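Local coordinates for LPXTG-motif cell wall anchor domain protein (Mobiluncus mulieris, PDB 5U5O) that probably mediates adhesion from the bacterial cell wall, this chain being two Ig-like domains, with internal covalent cross-links, of a giant surface adhesin, at residues A[245-249]-A[262-266]; A[46-50]-A[97-103]. Residues are numbered along the deposited sequence.

Contact 1. Residues A[245-249]-A[262-266]; sequences DTVKF and NGEAV
Three residues carry this contact between two sheets of the DUF5979 domain: F249, N262 and A265. Strand 245-249 is extended, while 262-266 starts as a loop and becomes strand from E264; the touching parts run 22° apart, with V247 CA 5.3 Å from G263 CA and F249 CA 7.1 Å from A265 CA. N262 (chi1 t, chi2 52°) turns its amide end onto the edge of the strand: ND2 donates to D245 O (2.8 Å), and OD1 accepts from V247 N (2.8 Å, 166°). G263, at phi/psi 89/2, bends the chain and holds a water that bridges its N to V247 O, 2.8 Å from each. F249 (chi1 m, chi2 -88°) sets its ring face over A265 CB, a CH-pi contact 3.5 Å from the ring centroid and 3° off its normal, with G263 O at the ring edge, 3.8 Å from CZ. T246 and K248 pair with strand 281-291, so the carboxamide and water satisfy the other strand edge in place of direct backbone pairing, leaving F249 on A265 as the apolar part.

Contact 2. Residues A[46-50]-A[97-103]; sequences IAGQL and TEMDLTV
Two strands from opposing sheets of the T-Q ester bond domain pack face to face, as in a beta sandwich. Strands 46-50 and 97-103 are both extended and run in nearly the same direction, 27° apart (signed crossing -27°), with axes 7.7 Å apart at closest approach and L50 CA 6.8 Å from L101 CA. No hydrogen bond joins them. Alternate residues point inward: I46 and L50 from one strand, with G48 between them, and T97, M99, L101 and V103 from the other. G48 is the hollow. M99 (chi1 32°, between wells; chi2 t; chi3 p) rises into it, SD 3.6 Å from G48 N; a CB on G48 would lie 3.0 Å from that sulfur, a clash. The methionine then bends toward I46, bringing CE to 3.7 Å from I46 O and 4.0 Å from I46 CG1. L101 (chi1 m, chi2 t) fills the other side, with CD2 3.6 Å from G48 O and CD1 4.3 Å from L50 CB. Toward the ends, I46 (chi1 p, chi2 t) carries CD1 to 3.8 Å from T97 CG2, and L50 (chi1 t, chi2 p) carries CD2 to 3.9 Å from V103 CG1. Strand 43-52 lies between strands 64-71 and 118-127 in its sheet, as strand 94-104 does between 26-36 and 77-78; M99 also touches E124 on one sheet and V33 on the other.

In the fold
Contact 2 comes first along the chain, in the T-Q ester bond domain, and contact 1 follows in the DUF5979 domain, on the other side of the chain's centre. Their centres are 53 Å apart, and their nearest atoms about 31 Å, without touching. The long, interrupted strand 150-178 connects the two domains: it pairs with 118-127, a neighbour of 43-52 from contact 2, and with 281-291, the partner of 244-251 from contact 1. Contact 2 joins this mixed sheet to the antiparallel sheet of 94-104, contact 1 to that of 264-269. Such an end-to-end series of domains, joined by one long strand, is consistent with an elongated adhesin stalk.

Contact 1. Residues A[245-249]-A[262-266]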
loop_
_atom_site.group_PDB
_atom_site.type_symbol
_atom_site.label_atom_id
_atom_site.label_comp_id
_atom_site.label_asym_id
_atom_site.label_seq_id
_atom_site.Cartn_x
_atom_site.Cartn_y
_atom_site.Cartn_z
ATOM N N ASP A 245 40.982 -4.483 9.664
ATOM C CA ASP A 245 39.617 -4.581 10.170
ATOM C C ASP A 245 38.859 -5.622 9.384
ATOM O O ASP A 245 38.618 -5.450 8.179
ATOM C CB ASP A 245 38.912 -3.231 10.031
ATOM C CG ASP A 245 37.587 -3.164 10.761
ATOM O OD1 ASP A 245 37.157 -4.113 11.441
ATOM O OD2 ASP A 245 36.935 -2.089 10.569
ATOM N N THR A 246 38.470 -6.691 10.073
ATOM C CA THR A 246 37.567 -7.686 9.521
ATOM C C THR A 246 36.189 -7.372 10.062
ATOM O O THR A 246 35.970 -7.413 11.263
ATOM C CB THR A 246 37.993 -9.101 9.908
ATOM O OG1 THR A 246 39.315 -9.333 9.415
ATOM C CG2 THR A 246 37.075 -10.141 9.288
ATOM N N VAL A 247 35.272 -6.983 9.178
ATOM C CA VAL A 247 33.955 -6.611 9.631
ATOM C C VAL A 247 33.091 -7.862 9.658
ATOM O O VAL A 247 32.904 -8.525 8.633
ATOM C CB VAL A 247 33.348 -5.491 8.778
ATOM C CG1 VAL A 247 32.009 -5.063 9.356
ATOM C CG2 VAL A 247 34.292 -4.290 8.726
ATOM N N LYS A 248 32.541 -8.154 10.827
ATOM C CA LYS A 248 31.705 -9.308 11.002
ATOM C C LYS A 248 30.269 -8.873 11.261
ATOM O O LYS A 248 29.974 -8.244 12.267
ATOM C CB LYS A 248 32.251 -10.173 12.155
ATOM C CG LYS A 248 33.742 -10.515 12.024
ATOM C CD LYS A 248 34.255 -11.389 13.171
ATOM C CE LYS A 248 35.730 -11.741 13.016
ATOM N NZ LYS A 248 36.238 -12.580 14.130
ATOM N N PHE A 249 29.386 -9.218 10.330
ATOM C CA PHE A 249 27.976 -8.871 10.445
ATOM C C PHE A 249 27.185 -10.014 11.052
ATOM O O PHE A 249 27.352 -11.164 10.645
ATOM C CB PHE A 249 27.371 -8.508 9.095
ATOM C CG PHE A 249 27.932 -7.262 8.484
ATOM C CD1 PHE A 249 27.380 -6.022 8.770
ATOM C CD2 PHE A 249 28.979 -7.329 7.583
ATOM C CE1 PHE A 249 27.844 -4.850 8.153
ATOM C CE2 PHE A 249 29.454 -6.172 6.969
ATOM C CZ PHE A 249 28.880 -4.929 7.252
ATOM N N ASN A 262 34.553 -7.635 2.371
ATOM C CA ASN A 262 34.728 -7.120 3.712
ATOM C C ASN A 262 34.128 -5.724 3.837
ATOM O O ASN A 262 34.448 -4.826 3.055
ATOM C CB ASN A 262 36.204 -7.103 4.072
ATOM C CG ASN A 262 36.437 -6.735 5.514
ATOM O OD1 ASN A 262 35.860 -7.329 6.413
ATOM N ND2 ASN A 262 37.298 -5.774 5.750
ATOM N N GLY A 263 33.260 -5.559 4.830
ATOM C CA GLY A 263 32.587 -4.280 5.073
ATOM C C GLY A 263 31.284 -4.085 4.319
ATOM O O GLY A 263 30.659 -3.026 4.464
ATOM N N GLU A 264 30.850 -5.090 3.548
ATOM C CA GLU A 264 29.621 -5.032 2.752
ATOM C C GLU A 264 28.682 -6.137 3.175
ATOM O O GLU A 264 29.084 -7.313 3.245
ATOM C CB GLU A 264 29.933 -5.214 1.261
ATOM C CG GLU A 264 30.857 -4.157 0.676
ATOM C CD GLU A 264 30.204 -2.800 0.547
ATOM O OE1 GLU A 264 28.953 -2.713 0.508
ATOM O OE2 GLU A 264 30.954 -1.814 0.493
ATOM N N ALA A 265 27.435 -5.806 3.479
ATOM C CA ALA A 265 26.431 -6.798 3.832
ATOM C C ALA A 265 25.192 -6.581 3.001
ATOM O O ALA A 265 24.917 -5.452 2.531
ATOM C CB ALA A 265 26.069 -6.690 5.299
ATOM N N VAL A 266 24.422 -7.636 2.836
ATOM C CA VAL A 266 23.111 -7.604 2.206
ATOM C C VAL A 266 22.147 -8.313 3.139
ATOM O O VAL A 266 22.443 -9.418 3.634
ATOM C CB VAL A 266 23.108 -8.293 0.833
ATOM C CG1 VAL A 266 21.746 -8.161 0.158
ATOM C CG2 VAL A 266 24.193 -7.720 -0.066
HETATM O O HOH W 1 32.245 -7.933 6.019
#

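Contact 2. Residues A[46-50]-A[97-103]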
loop_
_atom_site.group_PDB
_atom_site.type_symbol
_atom_site.label_atom_id
_atom_site.label_comp_id
_atom_site.label_asym_id
_atom_site.label_seq_id
_atom_site.Cartn_x
_atom_site.Cartn_y
_atom_site.Cartn_z
ATOM N N ILE A 46 -27.907 -1.731 -11.802
ATOM C CA ILE A 46 -26.723 -1.028 -11.340
ATOM C C ILE A 46 -25.474 -1.852 -11.580
ATOM O O ILE A 46 -25.511 -3.100 -11.457
ATOM C CB ILE A 46 -26.836 -0.564 -9.864
ATOM C CG1 ILE A 46 -27.215 -1.713 -8.923
ATOM C CG2 ILE A 46 -27.822 0.610 -9.793
ATOM C CD1 ILE A 46 -27.099 -1.323 -7.468
ATOM N N ALA A 47 -24.369 -1.192 -11.882
ATOM C CA ALA A 47 -23.068 -1.880 -12.026
ATOM C C ALA A 47 -22.021 -1.064 -11.356
ATOM O O ALA A 47 -22.024 0.185 -11.432
ATOM C CB ALA A 47 -22.721 -2.045 -13.491
ATOM N N GLY A 48 -21.095 -1.760 -10.716
ATOM C CA GLY A 48 -19.935 -1.155 -10.102
ATOM C C GLY A 48 -18.653 -1.820 -10.584
ATOM O O GLY A 48 -18.642 -3.027 -10.894
ATOM N N GLN A 49 -17.576 -1.041 -10.617
ATOM C CA GLN A 49 -16.234 -1.536 -10.922
ATOM C C GLN A 49 -15.240 -0.884 -9.999
ATOM O O GLN A 49 -15.370 0.282 -9.652
ATOM C CB GLN A 49 -15.813 -1.272 -12.370
ATOM C CG GLN A 49 -16.819 -1.688 -13.417
ATOM C CD GLN A 49 -17.925 -0.658 -13.626
ATOM O OE1 GLN A 49 -17.682 0.562 -13.619
ATOM N NE2 GLN A 49 -19.147 -1.141 -13.812
ATOM N N LEU A 50 -14.219 -1.661 -9.638
ATOM C CA LEU A 50 -13.107 -1.198 -8.828
ATOM C C LEU A 50 -11.861 -1.076 -9.693
ATOM O O LEU A 50 -11.505 -2.023 -10.407
ATOM C CB LEU A 50 -12.833 -2.216 -7.706
ATOM C CG LEU A 50 -11.790 -1.791 -6.685
ATOM C CD1 LEU A 50 -12.256 -0.626 -5.838
ATOM C CD2 LEU A 50 -11.452 -2.991 -5.804
ATOM N N THR A 97 -28.841 1.202 -1.633
ATOM C CA THR A 97 -28.626 -0.249 -1.667
ATOM C C THR A 97 -27.122 -0.468 -1.646
ATOM O O THR A 97 -26.364 0.469 -1.408
ATOM C CB THR A 97 -29.313 -0.866 -2.897
ATOM O OG1 THR A 97 -29.222 -2.294 -2.811
ATOM C CG2 THR A 97 -28.721 -0.386 -4.204
ATOM N N GLU A 98 -26.678 -1.717 -1.788
ATOM C CA GLU A 98 -25.234 -1.974 -1.761
ATOM C C GLU A 98 -24.837 -3.142 -2.632
ATOM O O GLU A 98 -25.662 -4.002 -2.945
ATOM C CB GLU A 98 -24.743 -2.214 -0.338
ATOM C CG GLU A 98 -25.343 -3.427 0.334
ATOM C CD GLU A 98 -24.885 -3.566 1.767
ATOM O OE1 GLU A 98 -25.418 -2.845 2.634
ATOM O OE2 GLU A 98 -23.993 -4.399 2.028
ATOM N N MET A 99 -23.563 -3.158 -3.017
ATOM C CA MET A 99 -22.970 -4.294 -3.720
ATOM C C MET A 99 -21.546 -4.480 -3.208
ATOM O O MET A 99 -20.943 -3.548 -2.684
ATOM C CB MET A 99 -22.982 -4.140 -5.243
ATOM C CG MET A 99 -22.859 -2.701 -5.768
ATOM S SD MET A 99 -22.479 -2.599 -7.537
ATOM C CE MET A 99 -23.807 -3.600 -8.222
ATOM N N ASP A 100 -21.036 -5.706 -3.320
ATOM C CA ASP A 100 -19.667 -6.018 -2.931
ATOM C C ASP A 100 -18.751 -6.096 -4.136
ATOM O O ASP A 100 -19.123 -6.646 -5.172
ATOM C CB ASP A 100 -19.621 -7.366 -2.219
ATOM C CG ASP A 100 -20.187 -7.323 -0.810
ATOM O OD1 ASP A 100 -20.346 -6.245 -0.203
ATOM O OD2 ASP A 100 -20.355 -8.439 -0.250
ATOM N N LEU A 101 -17.544 -5.551 -3.988
ATOM C CA LEU A 101 -16.493 -5.641 -4.999
ATOM C C LEU A 101 -15.268 -6.288 -4.341
ATOM O O LEU A 101 -14.627 -5.679 -3.478
ATOM C CB LEU A 101 -16.150 -4.245 -5.538
ATOM C CG LEU A 101 -17.255 -3.570 -6.361
ATOM C CD1 LEU A 101 -16.955 -2.091 -6.540
ATOM C CD2 LEU A 101 -17.400 -4.254 -7.711
ATOM N N THR A 102 -14.970 -7.522 -4.735
ATOM C CA THR A 102 -13.937 -8.307 -4.080
ATOM C C THR A 102 -12.711 -8.384 -4.964
ATOM O O THR A 102 -12.780 -8.782 -6.123
ATOM C CB THR A 102 -14.496 -9.684 -3.700
ATOM O OG1 THR A 102 -15.552 -9.487 -2.751
ATOM C CG2 THR A 102 -13.438 -10.559 -3.074
ATOM N N VAL A 103 -11.575 -7.995 -4.392
ATOM C CA VAL A 103 -10.300 -7.976 -5.097
ATOM C C VAL A 103 -9.315 -8.928 -4.421
ATOM O O VAL A 103 -9.173 -8.940 -3.191
ATOM C CB VAL A 103 -9.740 -6.529 -5.220
ATOM C CG1 VAL A 103 -9.617 -5.835 -3.872
ATOM C CG2 VAL A 103 -8.429 -6.505 -5.984
#